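Local coordinates for protein similar to yteR (Bacilus subtilis) (Clostridium acetobutylicum, PDB 4WU0) that probably hydrolyses unsaturated rhamnogalacturonan fragments of pectin, as a glycoside hydrolase of family GH105 related to YteR, at residues P110-N115 / Y178-T183; V116-H119 / P124-I127. All coordinates share one frame; numbering follows the deposited sequence.

Contact 1 (P110-N115 / Y178-T183); sequences PRTKEN and YDESKT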
# COMPACT_ATOMS: atom_id res chain seq x y z
N PRO A 110 4.61 -12.77 15.34
CA PRO A 110 6.02 -12.73 15.72
C PRO A 110 6.72 -11.45 15.33
O PRO A 110 6.38 -10.82 14.32
CB PRO A 110 6.63 -13.95 14.99
CG PRO A 110 5.68 -14.22 13.86
CD PRO A 110 4.32 -13.86 14.39
N ARG A 111 7.71 -11.07 16.14
CA ARG A 111 8.41 -9.81 15.97
C ARG A 111 9.92 -9.98 15.94
O ARG A 111 10.46 -10.94 16.50
CB ARG A 111 8.05 -8.86 17.10
CG ARG A 111 6.63 -8.35 17.05
CD ARG A 111 6.26 -7.71 18.34
NE ARG A 111 4.86 -7.28 18.46
CZ ARG A 111 4.43 -6.03 18.33
NH1 ARG A 111 5.25 -5.05 18.00
NH2 ARG A 111 3.14 -5.77 18.53
N THR A 112 10.59 -9.03 15.29
CA THR A 112 12.05 -9.00 15.26
C THR A 112 12.59 -8.57 16.61
O THR A 112 11.82 -8.24 17.53
CB THR A 112 12.57 -8.00 14.23
OG1 THR A 112 12.17 -6.68 14.65
CG2 THR A 112 12.01 -8.28 12.86
N LYS A 113 13.90 -8.58 16.75
CA LYS A 113 14.54 -8.22 18.01
C LYS A 113 14.19 -6.78 18.42
O LYS A 113 14.20 -6.44 19.61
CB LYS A 113 16.06 -8.42 17.93
CG LYS A 113 16.77 -7.38 17.10
CD LYS A 113 18.31 -7.57 17.03
CE LYS A 113 18.74 -8.92 16.47
NZ LYS A 113 20.19 -8.94 16.09
N GLU A 114 13.87 -5.95 17.43
CA GLU A 114 13.47 -4.56 17.67
C GLU A 114 11.95 -4.35 17.60
O GLU A 114 11.47 -3.23 17.39
CB GLU A 114 14.16 -3.64 16.66
CG GLU A 114 15.66 -3.72 16.73
CD GLU A 114 16.32 -2.98 15.60
OE1 GLU A 114 16.13 -3.42 14.44
OE2 GLU A 114 17.03 -1.99 15.88
N ASN A 115 11.21 -5.44 17.76
CA ASN A 115 9.75 -5.40 17.91
C ASN A 115 8.96 -5.00 16.69
O ASN A 115 7.82 -4.52 16.80
CB ASN A 115 9.36 -4.54 19.13
CG ASN A 115 9.33 -5.36 20.40
OD1 ASN A 115 8.71 -6.42 20.45
ND2 ASN A 115 10.06 -4.90 21.43
N TYR A 178 14.49 -6.68 4.29
CA TYR A 178 15.58 -6.78 5.25
C TYR A 178 15.42 -8.11 5.98
O TYR A 178 14.32 -8.43 6.43
CB TYR A 178 15.47 -5.62 6.24
CG TYR A 178 16.32 -5.70 7.47
CD1 TYR A 178 17.71 -5.69 7.39
CD2 TYR A 178 15.74 -5.75 8.73
CE1 TYR A 178 18.49 -5.76 8.54
CE2 TYR A 178 16.52 -5.80 9.88
CZ TYR A 178 17.89 -5.80 9.77
OH TYR A 178 18.66 -5.84 10.93
N ASP A 179 16.50 -8.88 6.09
CA ASP A 179 16.53 -10.10 6.89
C ASP A 179 17.48 -9.87 8.07
O ASP A 179 18.69 -9.88 7.91
CB ASP A 179 17.03 -11.29 6.08
CG ASP A 179 16.98 -12.59 6.86
OD1 ASP A 179 16.63 -12.57 8.05
OD2 ASP A 179 17.32 -13.63 6.28
N GLU A 180 16.91 -9.68 9.24
CA GLU A 180 17.69 -9.42 10.45
C GLU A 180 18.70 -10.53 10.73
O GLU A 180 19.76 -10.30 11.31
CB GLU A 180 16.71 -9.27 11.61
CG GLU A 180 17.28 -9.18 12.96
CD GLU A 180 16.21 -8.76 13.93
OE1 GLU A 180 15.55 -9.65 14.53
OE2 GLU A 180 16.02 -7.54 14.04
N SER A 181 18.36 -11.75 10.30
CA SER A 181 19.19 -12.91 10.57
C SER A 181 20.27 -13.03 9.50
O SER A 181 21.23 -13.77 9.67
CB SER A 181 18.34 -14.17 10.63
OG SER A 181 17.97 -14.62 9.34
N LYS A 182 20.08 -12.30 8.40
CA LYS A 182 21.00 -12.29 7.27
C LYS A 182 21.25 -13.70 6.71
O LYS A 182 22.34 -13.99 6.21
CB LYS A 182 22.32 -11.60 7.64
CG LYS A 182 22.17 -10.16 8.15
CD LYS A 182 23.53 -9.48 8.33
CE LYS A 182 23.46 -8.30 9.30
NZ LYS A 182 24.83 -7.85 9.73
N THR A 183 20.24 -14.55 6.78
CA THR A 183 20.38 -15.93 6.30
C THR A 183 19.83 -16.15 4.89
O THR A 183 20.32 -17.01 4.18
CB THR A 183 19.72 -16.92 7.27
OG1 THR A 183 18.34 -16.62 7.40
CG2 THR A 183 20.39 -16.86 8.64
O HOH W 1 14.40 -5.53 13.76
O HOH W 2 17.65 -5.54 13.30

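Contact 2 (V116-H119 / P124-I127); sequences VFWH and PHQI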
# COMPACT_ATOMS: atom_id res chain seq x y z
N VAL A 116 9.51 -5.27 15.50
CA VAL A 116 8.78 -5.07 14.26
C VAL A 116 8.16 -6.40 13.83
O VAL A 116 8.79 -7.45 13.92
CB VAL A 116 9.70 -4.55 13.15
CG1 VAL A 116 8.94 -4.30 11.88
CG2 VAL A 116 10.44 -3.29 13.62
N PHE A 117 6.91 -6.38 13.40
CA PHE A 117 6.27 -7.60 12.89
C PHE A 117 7.11 -8.25 11.78
O PHE A 117 7.50 -7.59 10.80
CB PHE A 117 4.91 -7.27 12.27
CG PHE A 117 3.89 -6.68 13.23
CD1 PHE A 117 3.65 -7.25 14.48
CD2 PHE A 117 3.13 -5.59 12.85
CE1 PHE A 117 2.69 -6.71 15.33
CE2 PHE A 117 2.17 -5.05 13.68
CZ PHE A 117 1.95 -5.61 14.93
N TRP A 118 7.34 -9.55 11.89
CA TRP A 118 7.79 -10.33 10.76
C TRP A 118 6.76 -10.21 9.62
O TRP A 118 5.56 -10.17 9.85
CB TRP A 118 7.85 -11.82 11.10
CG TRP A 118 8.89 -12.24 12.07
CD1 TRP A 118 9.82 -11.45 12.70
CD2 TRP A 118 9.13 -13.58 12.51
NE1 TRP A 118 10.62 -12.23 13.51
CE2 TRP A 118 10.20 -13.54 13.43
CE3 TRP A 118 8.52 -14.81 12.24
CZ2 TRP A 118 10.70 -14.68 14.04
CZ3 TRP A 118 9.01 -15.95 12.86
CH2 TRP A 118 10.09 -15.87 13.76
N HIS A 119 7.25 -10.18 8.40
CA HIS A 119 6.35 -10.10 7.26
C HIS A 119 5.34 -11.28 7.23
O HIS A 119 4.12 -11.08 7.04
CB HIS A 119 7.15 -10.04 5.97
CG HIS A 119 6.30 -9.66 4.81
ND1 HIS A 119 5.63 -8.46 4.77
CD2 HIS A 119 5.94 -10.34 3.70
CE1 HIS A 119 4.90 -8.40 3.67
NE2 HIS A 119 5.07 -9.53 3.00
N PRO A 124 10.74 -15.68 8.56
CA PRO A 124 11.17 -15.29 9.91
C PRO A 124 12.27 -14.26 9.86
O PRO A 124 13.15 -14.36 9.02
CB PRO A 124 11.70 -16.60 10.49
CG PRO A 124 12.08 -17.41 9.31
CD PRO A 124 11.07 -17.08 8.25
N HIS A 125 12.20 -13.29 10.77
CA HIS A 125 13.22 -12.26 10.97
C HIS A 125 13.23 -11.22 9.87
O HIS A 125 14.15 -10.41 9.82
CB HIS A 125 14.63 -12.87 11.10
CG HIS A 125 14.67 -14.12 11.92
ND1 HIS A 125 14.34 -14.14 13.25
CD2 HIS A 125 14.98 -15.39 11.58
CE1 HIS A 125 14.45 -15.38 13.71
NE2 HIS A 125 14.84 -16.15 12.72
N GLN A 126 12.21 -11.22 9.01
CA GLN A 126 12.20 -10.35 7.83
C GLN A 126 11.22 -9.19 7.95
O GLN A 126 10.08 -9.36 8.37
CB GLN A 126 11.87 -11.15 6.57
CG GLN A 126 12.92 -12.19 6.26
CD GLN A 126 12.57 -13.08 5.11
OE1 GLN A 126 11.94 -12.65 4.12
NE2 GLN A 126 12.95 -14.35 5.21
N ILE A 127 11.68 -8.00 7.57
CA ILE A 127 10.83 -6.84 7.43
C ILE A 127 10.78 -6.50 5.95
O ILE A 127 11.81 -6.22 5.35
CB ILE A 127 11.37 -5.62 8.18
CG1 ILE A 127 11.52 -5.93 9.68
CG2 ILE A 127 10.44 -4.41 7.96
CD1 ILE A 127 12.29 -4.88 10.45
O HOH W 3 13.56 -11.98 14.61

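Contact 1 (P110-N115 / Y178-T183)
Glu-180 reaches out of a tight turn and lays its carboxylate against the backbone of Lys-113, a compact case of one acidic side chain joining two loops. Its CB leaves the type I turn formed by Asp-179 to Lys-182, and CG stands anti to the backbone N (chi1 172°), which sends the extended chain across to the other loop. CG meets the aliphatic part of Lys-113, 3.8 Å from its CE. CD sits 3.5 Å from Lys-113 CG, where the two side chains cross at a slant, and at the tip the two oxygens divide the work. OE1 accepts a nearly straight bond from Lys-113 N (3.0 Å, 171° at the hydrogen) through its syn lone pair, and rests beside CB of Thr-112. Glu-180 OE2 lies 3.2 Å from Lys-113 CG. This oxygen is also in hydrogen-bonding contact with two waters. One of them also binds Thr-112 OG1 and Glu-114 OE1; the other joins Glu-114 OE1 to Tyr-178 OH, lying 2.6 Å from that hydroxyl and in the plane of its ring. Glu-114 OE1 and Glu-180 OE2 are 4.1 Å apart, and both waters bridge them, which would be expected to soften the approach of like charges. Glu-114 OE1 is also bonded to Asn-165, and Thr-112 OG1 to Val-116 N. Lys-113 NZ makes no salt bridge with Glu-180, ending 4.9 Å from Glu-180 OE2. Behind Glu-180, Asp-179 OD1 accepts from Ser-181 N, an Asx turn, and also from Ser-181 OG, both from the same face of the carboxylate. The segment 110-115 follows helix 93-108, Glu-114 and Tyr-178 pack on helix 152-166, and strand 177-179 pairs with strand 126-128.

Contact 2 (V116-H119 / P124-I127)
Trp-118 lays one face of its indole over the backbone of Pro-124 and His-125, where a loop of the six-hairpin (alpha/alpha)6-barrel fold of this GH105 enzyme turns back toward strand 126-128. Pro-124 CA makes a CH-pi contact, sitting 3.6 Å from the centroid of the six-membered ring of Trp-118, 14° off its normal, while Pro-124 CB touches CZ3. His-125 N lies over the same face. The edge of the indole then meets the face of the His-125 imidazole in a T-shaped pair, with planes at 66°. On the backbone, His-119 N donates to Gln-126 O (2.9 Å), an oxygen that also receives a CA-H...O contact from Trp-118. Beyond the indole, Val-116 CG1 and Ile-127 CD1 meet at 3.7 Å, the two side chains crossing at about a right angle. Further out, helix 152-166 backs this apolar pair through Thr-162, His-119 stacks on Trp-128, and the amide of Gln-126 is held by Glu-184 and Trp-128. Pro-110 packs on Trp-118, and a backbone hydrogen bond joins the two residues. A single water spans the aromatic pair, accepting from Trp-118 NE1 at 3.1 Å and lying in the imidazole plane, 2.7 Å from His-125 ND1.

The two contacts show how a short loop that turns back on itself can be held inside a longer loop closure. Along the chain the order is 110-115, 116-119, 124-127 and 178-183, so contact 2 is nested within the loop closed by contact 1, and their centres lie only about 5 Å apart. They meet in the two-stranded antiparallel sheet, where strand 126-128 pairs with strand 177-179 through Ile-127 N and Tyr-178 O, 2.9 Å apart. Pro-110 O and Trp-118 N form a probable hydrogen bond. Both contacts touch helix 152-166 and share the small sheet, so the loop that follows helix 93-108 packs against both, on one side of the chain's centre.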